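Local coordinates for protein chlorella virus DNA ligase-adenylate (Chlorella virus, PDB 1FVI) that probably seals nicks in duplex DNA as an ATP-dependent ligase, and is captured here as the covalent enzyme-adenylate intermediate, at residues 93-98 / 157-162; 145-150 / 184-189. The protein carries 1 engineered substitution. One frame throughout, in Å; residues are numbered along the deposited sequence.

How the interactions relate
Interaction 1 spans the region between two sheets of the nucleotidyltransferase domain and, though close to the centre of the chain, is only partly buried: one offset edge-to-face aromatic pair. Interaction 2 is larger and buried, a helix laid against a strand end through leucines, a thioether and one phenylalanine ring. They share helix 144-156, which supplies residues 145-150 and runs on into the loop 157-162. Val162 joins them, its O probably accepting a hydrogen bond from Met186 N (2.8 Å) while its side chain packs on Leu147 and Tyr150. AMP meets both, the adenine base at Phe97 in interaction 1 and the phosphate at Lys185 in interaction 2.

Interaction 1 (93-98 / 157-162). With AMP (adenosine monophosphate), chain C.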
ATOM      1  N   SER A  93      11.173   3.686  -4.347  1.00 30.71           N
ATOM      2  CA  SER A  93      10.763   2.301  -4.455  1.00 30.66           C
ATOM      3  C   SER A  93       9.828   2.085  -5.633  1.00 28.38           C
ATOM      4  O   SER A  93       9.333   3.036  -6.234  1.00 28.13           O
ATOM      5  CB  SER A  93      10.075   1.870  -3.162  1.00 25.67           C
ATOM      6  OG  SER A  93      10.972   1.961  -2.075  1.00 46.62           O
ATOM      7  N   TYR A  94       9.644   0.824  -5.998  1.00 33.97           N
ATOM      8  CA  TYR A  94       8.741   0.468  -7.074  1.00 32.26           C
ATOM      9  C   TYR A  94       8.043  -0.811  -6.654  1.00 29.71           C
ATOM     10  O   TYR A  94       8.683  -1.862  -6.511  1.00 26.75           O
ATOM     11  CB  TYR A  94       9.479   0.268  -8.397  1.00 20.95           C
ATOM     12  CG  TYR A  94       8.550  -0.126  -9.521  1.00 19.54           C
ATOM     13  CD1 TYR A  94       7.812   0.833 -10.213  1.00 23.26           C
ATOM     14  CD2 TYR A  94       8.418  -1.464  -9.900  1.00 20.95           C
ATOM     15  CE1 TYR A  94       6.963   0.471 -11.270  1.00 21.32           C
ATOM     16  CE2 TYR A  94       7.573  -1.842 -10.956  1.00 19.51           C
ATOM     17  CZ  TYR A  94       6.861  -0.868 -11.632  1.00 17.06           C
ATOM     18  OH  TYR A  94       6.083  -1.235 -12.693  1.00 22.00           O
ATOM     19  N   TYR A  95       6.752  -0.688  -6.354  1.00 20.58           N
ATOM     20  CA  TYR A  95       5.943  -1.833  -5.962  1.00 22.06           C
ATOM     21  C   TYR A  95       5.483  -2.470  -7.273  1.00 24.03           C
ATOM     22  O   TYR A  95       4.662  -1.893  -8.001  1.00 21.41           O
ATOM     23  CB  TYR A  95       4.736  -1.373  -5.140  1.00 25.36           C
ATOM     24  CG  TYR A  95       5.073  -0.798  -3.773  1.00 31.34           C
ATOM     25  CD1 TYR A  95       5.286   0.570  -3.605  1.00 27.97           C
ATOM     26  CD2 TYR A  95       5.140  -1.623  -2.639  1.00 27.81           C
ATOM     27  CE1 TYR A  95       5.553   1.113  -2.339  1.00 33.31           C
ATOM     28  CE2 TYR A  95       5.403  -1.093  -1.370  1.00 25.64           C
ATOM     29  CZ  TYR A  95       5.606   0.279  -1.234  1.00 38.74           C
ATOM     30  OH  TYR A  95       5.847   0.826   0.007  1.00 50.19           O
ATOM     31  N   TRP A  96       6.056  -3.630  -7.580  1.00 20.43           N
ATOM     32  CA  TRP A  96       5.775  -4.362  -8.815  1.00 17.84           C
ATOM     33  C   TRP A  96       4.648  -5.331  -8.572  1.00 14.23           C
ATOM     34  O   TRP A  96       4.847  -6.363  -7.942  1.00 19.98           O
ATOM     35  CB  TRP A  96       7.049  -5.103  -9.220  1.00 25.25           C
ATOM     36  CG  TRP A  96       7.041  -5.815 -10.559  1.00 25.61           C
ATOM     37  CD1 TRP A  96       6.134  -5.678 -11.566  1.00 21.17           C
ATOM     38  CD2 TRP A  96       7.982  -6.815 -10.994  1.00 25.75           C
ATOM     39  NE1 TRP A  96       6.442  -6.541 -12.595  1.00 26.77           N
ATOM     40  CE2 TRP A  96       7.567  -7.251 -12.271  1.00 28.36           C
ATOM     41  CE3 TRP A  96       9.131  -7.390 -10.420  1.00 25.54           C
ATOM     42  CZ2 TRP A  96       8.253  -8.242 -12.989  1.00 23.29           C
ATOM     43  CZ3 TRP A  96       9.817  -8.376 -11.136  1.00 28.16           C
ATOM     44  CH2 TRP A  96       9.368  -8.789 -12.411  1.00 21.03           C
ATOM     45  N   PHE A  97       3.459  -5.003  -9.066  1.00 22.03           N
ATOM     46  CA  PHE A  97       2.308  -5.867  -8.839  1.00 18.10           C
ATOM     47  C   PHE A  97       1.781  -6.717  -9.997  1.00 25.95           C
ATOM     48  O   PHE A  97       0.923  -7.582  -9.781  1.00 24.41           O
ATOM     49  CB  PHE A  97       1.169  -5.090  -8.155  1.00 16.37           C
ATOM     50  CG  PHE A  97       0.733  -3.849  -8.885  1.00 21.06           C
ATOM     51  CD1 PHE A  97       0.166  -3.929 -10.173  1.00 23.68           C
ATOM     52  CD2 PHE A  97       0.778  -2.612  -8.248  1.00 15.13           C
ATOM     53  CE1 PHE A  97      -0.358  -2.798 -10.806  1.00 16.98           C
ATOM     54  CE2 PHE A  97       0.256  -1.464  -8.865  1.00 19.29           C
ATOM     55  CZ  PHE A  97      -0.316  -1.552 -10.148  1.00 20.13           C
ATOM     56  N   ASP A  98       2.273  -6.471 -11.215  1.00 22.04           N
ATOM     57  CA  ASP A  98       1.843  -7.255 -12.366  1.00 21.18           C
ATOM     58  C   ASP A  98       2.941  -7.381 -13.412  1.00 19.89           C
ATOM     59  O   ASP A  98       3.882  -6.593 -13.438  1.00 16.08           O
ATOM     60  CB  ASP A  98       0.549  -6.702 -12.982  1.00 13.71           C
ATOM     61  CG  ASP A  98      -0.353  -7.800 -13.534  1.00 19.02           C
ATOM     62  OD1 ASP A  98       0.084  -8.968 -13.638  1.00 22.73           O
ATOM     63  OD2 ASP A  98      -1.516  -7.491 -13.872  1.00 25.28           O
ATOM     64  N   LYS A 157       0.134  -0.251   7.994  1.00 30.59           N
ATOM     65  CA  LYS A 157       1.432  -0.127   7.338  1.00 29.32           C
ATOM     66  C   LYS A 157       1.531   1.176   6.539  1.00 20.61           C
ATOM     67  O   LYS A 157       2.570   1.489   5.943  1.00 25.48           O
ATOM     68  CB  LYS A 157       1.738  -1.363   6.485  1.00 28.59           C
ATOM     69  CG  LYS A 157       1.964  -2.617   7.317  1.00 34.58           C
ATOM     70  CD  LYS A 157       2.032  -3.852   6.432  1.00 45.77           C
ATOM     71  CE  LYS A 157       2.146  -5.140   7.244  1.00 41.65           C
ATOM     72  NZ  LYS A 157       0.927  -5.430   8.052  1.00 56.24           N
ATOM     73  N   GLY A 158       0.452   1.949   6.563  1.00 18.74           N
ATOM     74  CA  GLY A 158       0.444   3.232   5.881  1.00 23.13           C
ATOM     75  C   GLY A 158      -0.161   3.292   4.492  1.00 19.95           C
ATOM     76  O   GLY A 158      -0.048   4.321   3.833  1.00 20.49           O
ATOM     77  N   PHE A 159      -0.790   2.204   4.049  1.00 23.46           N
ATOM     78  CA  PHE A 159      -1.430   2.155   2.728  1.00 23.87           C
ATOM     79  C   PHE A 159      -2.853   2.730   2.776  1.00 26.01           C
ATOM     80  O   PHE A 159      -3.426   2.914   3.853  1.00 29.72           O
ATOM     81  CB  PHE A 159      -1.443   0.716   2.190  1.00 24.12           C
ATOM     82  CG  PHE A 159      -0.065   0.127   2.005  1.00 22.69           C
ATOM     83  CD1 PHE A 159       0.403  -0.866   2.857  1.00 22.31           C
ATOM     84  CD2 PHE A 159       0.777   0.597   1.003  1.00 25.37           C
ATOM     85  CE1 PHE A 159       1.697  -1.385   2.721  1.00 24.86           C
ATOM     86  CE2 PHE A 159       2.068   0.090   0.853  1.00 25.10           C
ATOM     87  CZ  PHE A 159       2.532  -0.903   1.716  1.00 23.95           C
ATOM     88  N   GLU A 160      -3.430   2.965   1.603  1.00 24.04           N
ATOM     89  CA  GLU A 160      -4.771   3.557   1.459  1.00 22.90           C
ATOM     90  C   GLU A 160      -5.959   2.645   1.742  1.00 19.37           C
ATOM     91  O   GLU A 160      -7.025   3.108   2.131  1.00 29.67           O
ATOM     92  CB  GLU A 160      -4.961   4.105   0.028  1.00 25.33           C
ATOM     93  CG  GLU A 160      -4.041   5.239  -0.395  1.00 32.79           C
ATOM     94  CD  GLU A 160      -4.227   6.482   0.449  1.00 35.00           C
ATOM     95  OE1 GLU A 160      -3.418   6.705   1.383  1.00 32.87           O
ATOM     96  OE2 GLU A 160      -5.181   7.241   0.180  1.00 38.77           O
ATOM     97  N   GLY A 161      -5.803   1.367   1.453  1.00 19.24           N
ATOM     98  CA  GLY A 161      -6.889   0.432   1.630  1.00 15.58           C
ATOM     99  C   GLY A 161      -6.429  -0.795   0.893  1.00 24.28           C
ATOM    100  O   GLY A 161      -5.219  -1.026   0.807  1.00 22.36           O
ATOM    101  N   VAL A 162      -7.354  -1.549   0.304  1.00 22.27           N
ATOM    102  CA  VAL A 162      -6.970  -2.773  -0.408  1.00 23.35           C
ATOM    103  C   VAL A 162      -7.447  -2.934  -1.847  1.00 16.12           C
ATOM    104  O   VAL A 162      -8.460  -2.361  -2.273  1.00 20.08           O
ATOM    105  CB  VAL A 162      -7.243  -4.084   0.452  1.00 31.72           C
ATOM    106  CG1 VAL A 162      -7.803  -3.742   1.846  1.00 22.99           C
ATOM    107  CG2 VAL A 162      -8.119  -5.083  -0.273  1.00 18.79           C
TER
HETATM  108  P   AMP C 501      -7.620   4.990  -5.082  1.00 23.67           P
HETATM  109  O1P AMP C 501      -9.017   5.307  -5.369  1.00 21.05           O
HETATM  110  O3P AMP C 501      -6.983   6.429  -5.267  1.00 17.52           O
HETATM  111  O5' AMP C 501      -7.014   4.227  -6.230  1.00 18.40           O
HETATM  112  C5' AMP C 501      -5.532   3.932  -6.244  1.00 19.72           C
HETATM  113  C4' AMP C 501      -4.963   3.833  -7.642  1.00 24.34           C
HETATM  114  O4' AMP C 501      -3.709   3.156  -7.513  1.00 22.47           O
HETATM  115  C3' AMP C 501      -5.824   2.990  -8.611  1.00 20.20           C
HETATM  116  O3' AMP C 501      -5.872   3.494  -9.945  1.00 17.16           O
HETATM  117  C2' AMP C 501      -5.144   1.665  -8.661  1.00 21.56           C
HETATM  118  O2' AMP C 501      -5.320   1.070  -9.941  1.00 17.19           O
HETATM  119  C1' AMP C 501      -3.688   1.965  -8.261  1.00 18.64           C
HETATM  120  N9  AMP C 501      -3.153   0.909  -7.423  1.00 22.22           N
HETATM  121  C8  AMP C 501      -2.521   1.122  -6.218  1.00 12.72           C
HETATM  122  N7  AMP C 501      -2.151  -0.010  -5.690  1.00 14.29           N
HETATM  123  C5  AMP C 501      -2.540  -1.022  -6.555  1.00 16.16           C
HETATM  124  C6  AMP C 501      -2.418  -2.420  -6.525  1.00 12.79           C
HETATM  125  N6  AMP C 501      -1.823  -3.080  -5.504  1.00 17.77           N
HETATM  126  N1  AMP C 501      -2.931  -3.087  -7.574  1.00 19.40           N
HETATM  127  C2  AMP C 501      -3.509  -2.438  -8.561  1.00 11.23           C
HETATM  128  N3  AMP C 501      -3.695  -1.125  -8.722  1.00 15.01           N
HETATM  129  C4  AMP C 501      -3.184  -0.419  -7.672  1.00 17.68           C
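Tyr95 and Phe159 form an offset edge-to-face aromatic pair, Phe159 directing its edge toward the tyrosine face. The planes stand at 81° and the ring centroids lie 6.0 Å apart. Phe159 CE2 does the touching, 3.9 Å from Tyr95 OH and 4.1 Å from Tyr95 CZ, so contact falls near the phenol end. Large rings suit both places because the backbones are distant: the nearest CA atoms, of Tyr95 and Phe159, are 12.1 Å apart. Tyr95 CG lies anti to the carbonyl carbon (chi1 -68°), and Phe159 has the same setting; the two rings thus extend toward each other from opposite directions.

The polar part is slight. Tyrosine adds a hydroxyl, which makes a weak hydrogen bond to Glu70 OE1.

Phe97 serves the ligand instead. Adenine lies over one face of its ring, with AMP C6 3.6 Å from Phe97 CD2 and AMP N1 above the ring centre, as expected of the aromatic residue in nucleotidyltransferase motif IIIa.

Phe97 and Asp98 together face Asp64 in a classic beta bulge. Gly158 closes helix 144-156 in a Schellman motif; at phi 97° a side chain would press on the carbonyl O of Lys157, hence glycine.

Strand 92-99 runs between strands 63-68 and 131-135, with Tyr95 also touching Ile27; Phe159 leans back on Val154 of helix 144-156, just ahead of strand 162-165.

Interaction 2 (145-150 / 184-189); sequences TELLQY and LKMKQF. With AMP (adenosine monophosphate), chain C; SO4 (sulfate ion), chain B.
Leu148 reaches the ring of Phe189 at a slant, backbone oxygen and one methyl together. Leu148 O comes 3.4 Å from Phe189 CZ, and Leu148 CD2 lies 3.8 Å from Phe189 CE1. Arg152 and Leu155, further along the same helix, also touch this ring, so a broad, flat phenylalanine can span successive turns. The amide of Gln188 turns elsewhere: NE2 bonds to Glu12 O, leaving the aliphatic Gln188 CB to pack 4.2 Å from Leu148 CD2.

Leu147 and Met186 reach for each other tip to tip. Met186 CG is anti to its own N (chi1 171°), which carries the chain out toward the helix, and a bend at chi3 of 96° places the terminal methyl beside the leucine. Met186 CE is 3.4 Å from Leu147 CD2, tighter than ordinary van der Waals contact, and Met186 SD is 3.5 Å from Leu147 CD1. Leu147 has an unstaggered chi1 of -128°, consistent with a strained fit. A slender, flexible thioether suits this buried seam between helix and strand.

Residues 184-187, Leu-Lys-Met-Lys, fit motif V of the covalent nucleotidyltransferases; along strand 184-186 side chains alternate, so Met186 faces helix 144-156, whereas Lys185 turns to the AMP pocket. Its extended chain carries the amine to two anions: Lys185 NZ hydrogen-bonds to AMP O1P at 2.7 Å and to sulfate O2 at 2.8 Å. Arg41 also holds this sulfate, probably a crystallisation ion.

Beyond the strand, Glu151 of the helix receives the backbone N-H of Gln188 on OE2 and that of Phe189 on OE1, fastening the turn to the helix through both carboxylate oxygens.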
ATOM      1  N   THR A 145     -14.191 -11.535   7.281  1.00 23.39           N
ATOM      2  CA  THR A 145     -13.386 -11.258   8.463  1.00 24.00           C
ATOM      3  C   THR A 145     -11.934 -11.108   8.045  1.00 20.45           C
ATOM      4  O   THR A 145     -11.246 -10.184   8.482  1.00 21.40           O
ATOM      5  CB  THR A 145     -13.489 -12.410   9.456  1.00 29.28           C
ATOM      6  OG1 THR A 145     -14.866 -12.778   9.593  1.00 34.62           O
ATOM      7  CG2 THR A 145     -12.921 -12.012  10.816  1.00 24.59           C
ATOM      8  N   GLU A 146     -11.482 -12.012   7.180  1.00 21.55           N
ATOM      9  CA  GLU A 146     -10.119 -11.959   6.673  1.00 23.85           C
ATOM     10  C   GLU A 146      -9.853 -10.702   5.843  1.00 16.89           C
ATOM     11  O   GLU A 146      -8.764 -10.117   5.929  1.00 17.73           O
ATOM     12  CB  GLU A 146      -9.790 -13.219   5.882  1.00 21.92           C
ATOM     13  CG  GLU A 146      -9.420 -14.410   6.778  1.00 27.51           C
ATOM     14  CD  GLU A 146      -8.930 -15.623   5.999  1.00 24.63           C
ATOM     15  OE1 GLU A 146      -8.685 -15.512   4.787  1.00 25.30           O
ATOM     16  OE2 GLU A 146      -8.799 -16.703   6.602  1.00 29.37           O
ATOM     17  N   LEU A 147     -10.853 -10.273   5.070  1.00 18.29           N
ATOM     18  CA  LEU A 147     -10.745  -9.063   4.245  1.00 24.50           C
ATOM     19  C   LEU A 147     -10.564  -7.812   5.123  1.00 26.27           C
ATOM     20  O   LEU A 147      -9.666  -7.002   4.895  1.00 19.94           O
ATOM     21  CB  LEU A 147     -11.993  -8.890   3.362  1.00 27.21           C
ATOM     22  CG  LEU A 147     -11.797  -8.678   1.852  1.00 30.65           C
ATOM     23  CD1 LEU A 147     -13.020  -8.002   1.253  1.00 16.70           C
ATOM     24  CD2 LEU A 147     -10.569  -7.855   1.576  1.00 31.29           C
ATOM     25  N   LEU A 148     -11.441  -7.644   6.110  1.00 29.69           N
ATOM     26  CA  LEU A 148     -11.350  -6.514   7.035  1.00 29.02           C
ATOM     27  C   LEU A 148     -10.041  -6.511   7.857  1.00 19.31           C
ATOM     28  O   LEU A 148      -9.425  -5.459   8.043  1.00 23.70           O
ATOM     29  CB  LEU A 148     -12.562  -6.523   7.957  1.00 24.93           C
ATOM     30  CG  LEU A 148     -13.815  -6.225   7.144  1.00 24.10           C
ATOM     31  CD1 LEU A 148     -15.038  -6.544   7.946  1.00 25.98           C
ATOM     32  CD2 LEU A 148     -13.793  -4.778   6.693  1.00 26.65           C
ATOM     33  N   GLN A 149      -9.625  -7.682   8.348  1.00 21.99           N
ATOM     34  CA  GLN A 149      -8.384  -7.778   9.110  1.00 23.72           C
ATOM     35  C   GLN A 149      -7.250  -7.334   8.200  1.00 29.28           C
ATOM     36  O   GLN A 149      -6.311  -6.665   8.642  1.00 20.58           O
ATOM     37  CB  GLN A 149      -8.137  -9.206   9.595  1.00 20.63           C
ATOM     38  CG  GLN A 149      -9.230  -9.745  10.517  1.00 38.63           C
ATOM     39  CD  GLN A 149      -8.967 -11.166  11.012  1.00 46.13           C
ATOM     40  OE1 GLN A 149      -8.604 -11.365  12.169  1.00 62.99           O
ATOM     41  NE2 GLN A 149      -9.171 -12.155  10.147  1.00 40.67           N
ATOM     42  N   TYR A 150      -7.372  -7.674   6.914  1.00 24.89           N
ATOM     43  CA  TYR A 150      -6.368  -7.301   5.928  1.00 19.32           C
ATOM     44  C   TYR A 150      -6.284  -5.776   5.724  1.00 20.66           C
ATOM     45  O   TYR A 150      -5.177  -5.216   5.628  1.00 18.29           O
ATOM     46  CB  TYR A 150      -6.631  -8.026   4.599  1.00 17.96           C
ATOM     47  CG  TYR A 150      -5.542  -7.776   3.596  1.00 23.27           C
ATOM     48  CD1 TYR A 150      -4.253  -8.281   3.807  1.00 18.38           C
ATOM     49  CD2 TYR A 150      -5.768  -6.983   2.468  1.00 19.92           C
ATOM     50  CE1 TYR A 150      -3.222  -7.997   2.934  1.00 22.50           C
ATOM     51  CE2 TYR A 150      -4.730  -6.692   1.580  1.00 21.07           C
ATOM     52  CZ  TYR A 150      -3.463  -7.199   1.830  1.00 20.04           C
ATOM     53  OH  TYR A 150      -2.404  -6.871   1.035  1.00 19.80           O
ATOM     54  N   LEU A 184     -10.525  -4.650  -8.138  1.00 16.32           N
ATOM     55  CA  LEU A 184     -11.448  -3.864  -7.326  1.00 21.56           C
ATOM     56  C   LEU A 184     -10.734  -3.112  -6.204  1.00 25.03           C
ATOM     57  O   LEU A 184      -9.788  -3.618  -5.600  1.00 19.81           O
ATOM     58  CB  LEU A 184     -12.521  -4.772  -6.693  1.00 24.34           C
ATOM     59  CG  LEU A 184     -13.308  -5.797  -7.530  1.00 24.18           C
ATOM     60  CD1 LEU A 184     -14.201  -6.603  -6.596  1.00 30.50           C
ATOM     61  CD2 LEU A 184     -14.132  -5.125  -8.621  1.00 23.24           C
ATOM     62  N   LYS A 185     -11.183  -1.891  -5.935  1.00 29.91           N
ATOM     63  CA  LYS A 185     -10.604  -1.115  -4.851  1.00 27.78           C
ATOM     64  C   LYS A 185     -11.577  -1.049  -3.675  1.00 27.67           C
ATOM     65  O   LYS A 185     -12.793  -0.869  -3.842  1.00 24.06           O
ATOM     66  CB  LYS A 185     -10.103   0.270  -5.304  1.00 30.30           C
ATOM     67  CG  LYS A 185     -11.005   1.105  -6.154  1.00 24.52           C
ATOM     68  CD  LYS A 185     -10.221   2.287  -6.705  1.00 25.29           C
ATOM     69  CE  LYS A 185     -11.123   3.349  -7.282  1.00 29.72           C
ATOM     70  NZ  LYS A 185     -10.364   4.580  -7.640  1.00 19.06           N
ATOM     71  N   MET A 186     -11.022  -1.263  -2.490  1.00 17.04           N
ATOM     72  CA  MET A 186     -11.802  -1.300  -1.275  1.00 24.53           C
ATOM     73  C   MET A 186     -11.281  -0.423  -0.150  1.00 18.86           C
ATOM     74  O   MET A 186     -10.128  -0.497   0.235  1.00 20.10           O
ATOM     75  CB  MET A 186     -11.895  -2.744  -0.786  1.00 25.47           C
ATOM     76  CG  MET A 186     -12.510  -2.884   0.588  1.00 30.22           C
ATOM     77  SD  MET A 186     -12.537  -4.555   1.178  1.00 32.21           S
ATOM     78  CE  MET A 186     -11.127  -4.552   2.122  1.00 12.84           C
ATOM     79  N   LYS A 187     -12.160   0.428   0.347  1.00 17.43           N
ATOM     80  CA  LYS A 187     -11.859   1.309   1.463  1.00 30.54           C
ATOM     81  C   LYS A 187     -13.115   1.216   2.330  1.00 25.42           C
ATOM     82  O   LYS A 187     -14.033   2.018   2.226  1.00 24.67           O
ATOM     83  CB  LYS A 187     -11.566   2.733   0.965  1.00 28.29           C
ATOM     84  CG  LYS A 187     -10.241   2.840   0.187  1.00 30.11           C
ATOM     85  CD  LYS A 187     -10.118   4.142  -0.588  1.00 32.77           C
ATOM     86  CE  LYS A 187      -9.979   5.342   0.322  1.00 27.96           C
ATOM     87  NZ  LYS A 187      -9.902   6.616  -0.455  1.00 35.16           N
ATOM     88  N   GLN A 188     -13.178   0.141   3.108  1.00 25.79           N
ATOM     89  CA  GLN A 188     -14.319  -0.123   3.958  1.00 29.53           C
ATOM     90  C   GLN A 188     -14.237   0.501   5.345  1.00 27.94           C
ATOM     91  O   GLN A 188     -15.258   0.618   6.013  1.00 24.57           O
ATOM     92  CB  GLN A 188     -14.557  -1.631   4.059  1.00 25.32           C
ATOM     93  CG  GLN A 188     -14.980  -2.294   2.746  1.00 31.09           C
ATOM     94  CD  GLN A 188     -16.423  -1.995   2.345  1.00 36.87           C
ATOM     95  OE1 GLN A 188     -17.357  -2.268   3.094  1.00 36.19           O
ATOM     96  NE2 GLN A 188     -16.606  -1.466   1.150  1.00 31.27           N
ATOM     97  N   PHE A 189     -13.041   0.910   5.774  1.00 23.63           N
ATOM     98  CA  PHE A 189     -12.886   1.526   7.095  1.00 29.36           C
ATOM     99  C   PHE A 189     -13.338   2.976   7.072  1.00 26.19           C
ATOM    100  O   PHE A 189     -13.209   3.659   6.052  1.00 22.51           O
ATOM    101  CB  PHE A 189     -11.454   1.412   7.637  1.00 21.51           C
ATOM    102  CG  PHE A 189     -11.137   0.080   8.249  1.00 15.59           C
ATOM    103  CD1 PHE A 189     -11.664  -1.088   7.718  1.00 20.68           C
ATOM    104  CD2 PHE A 189     -10.247  -0.015   9.312  1.00 20.96           C
ATOM    105  CE1 PHE A 189     -11.305  -2.332   8.229  1.00 20.96           C
ATOM    106  CE2 PHE A 189      -9.876  -1.272   9.840  1.00 15.99           C
ATOM    107  CZ  PHE A 189     -10.403  -2.424   9.296  1.00 22.60           C
TER
HETATM  108  P   AMP C 501      -7.620   4.990  -5.082  1.00 23.67           P
HETATM  109  O1P AMP C 501      -9.017   5.307  -5.369  1.00 21.05           O
HETATM  110  O3P AMP C 501      -6.983   6.429  -5.267  1.00 17.52           O
HETATM  111  O5' AMP C 501      -7.014   4.227  -6.230  1.00 18.40           O
HETATM  112  C5' AMP C 501      -5.532   3.932  -6.244  1.00 19.72           C
HETATM  113  C4' AMP C 501      -4.963   3.833  -7.642  1.00 24.34           C
HETATM  114  O4' AMP C 501      -3.709   3.156  -7.513  1.00 22.47           O
HETATM  115  C3' AMP C 501      -5.824   2.990  -8.611  1.00 20.20           C
HETATM  116  O3' AMP C 501      -5.872   3.494  -9.945  1.00 17.16           O
HETATM  117  C2' AMP C 501      -5.144   1.665  -8.661  1.00 21.56           C
HETATM  118  O2' AMP C 501      -5.320   1.070  -9.941  1.00 17.19           O
HETATM  119  C1' AMP C 501      -3.688   1.965  -8.261  1.00 18.64           C
HETATM  120  N9  AMP C 501      -3.153   0.909  -7.423  1.00 22.22           N
HETATM  121  C8  AMP C 501      -2.521   1.122  -6.218  1.00 12.72           C
HETATM  122  N7  AMP C 501      -2.151  -0.010  -5.690  1.00 14.29           N
HETATM  123  C5  AMP C 501      -2.540  -1.022  -6.555  1.00 16.16           C
HETATM  124  C6  AMP C 501      -2.418  -2.420  -6.525  1.00 12.79           C
HETATM  125  N6  AMP C 501      -1.823  -3.080  -5.504  1.00 17.77           N
HETATM  126  N1  AMP C 501      -2.931  -3.087  -7.574  1.00 19.40           N
HETATM  127  C2  AMP C 501      -3.509  -2.438  -8.561  1.00 11.23           C
HETATM  128  N3  AMP C 501      -3.695  -1.125  -8.722  1.00 15.01           N
HETATM  129  C4  AMP C 501      -3.184  -0.419  -7.672  1.00 17.68           C
HETATM  130  S   SO4 B 510      -8.471   5.826 -10.412  1.00 19.60           S
HETATM  131  O1  SO4 B 510      -8.741   6.229 -11.788  1.00 28.34           O
HETATM  132  O2  SO4 B 510      -9.092   4.489 -10.121  1.00 22.88           O
HETATM  133  O3  SO4 B 510      -9.003   6.854  -9.379  1.00 23.39           O
HETATM  134  O4  SO4 B 510      -6.963   5.772 -10.181  1.00 21.50           O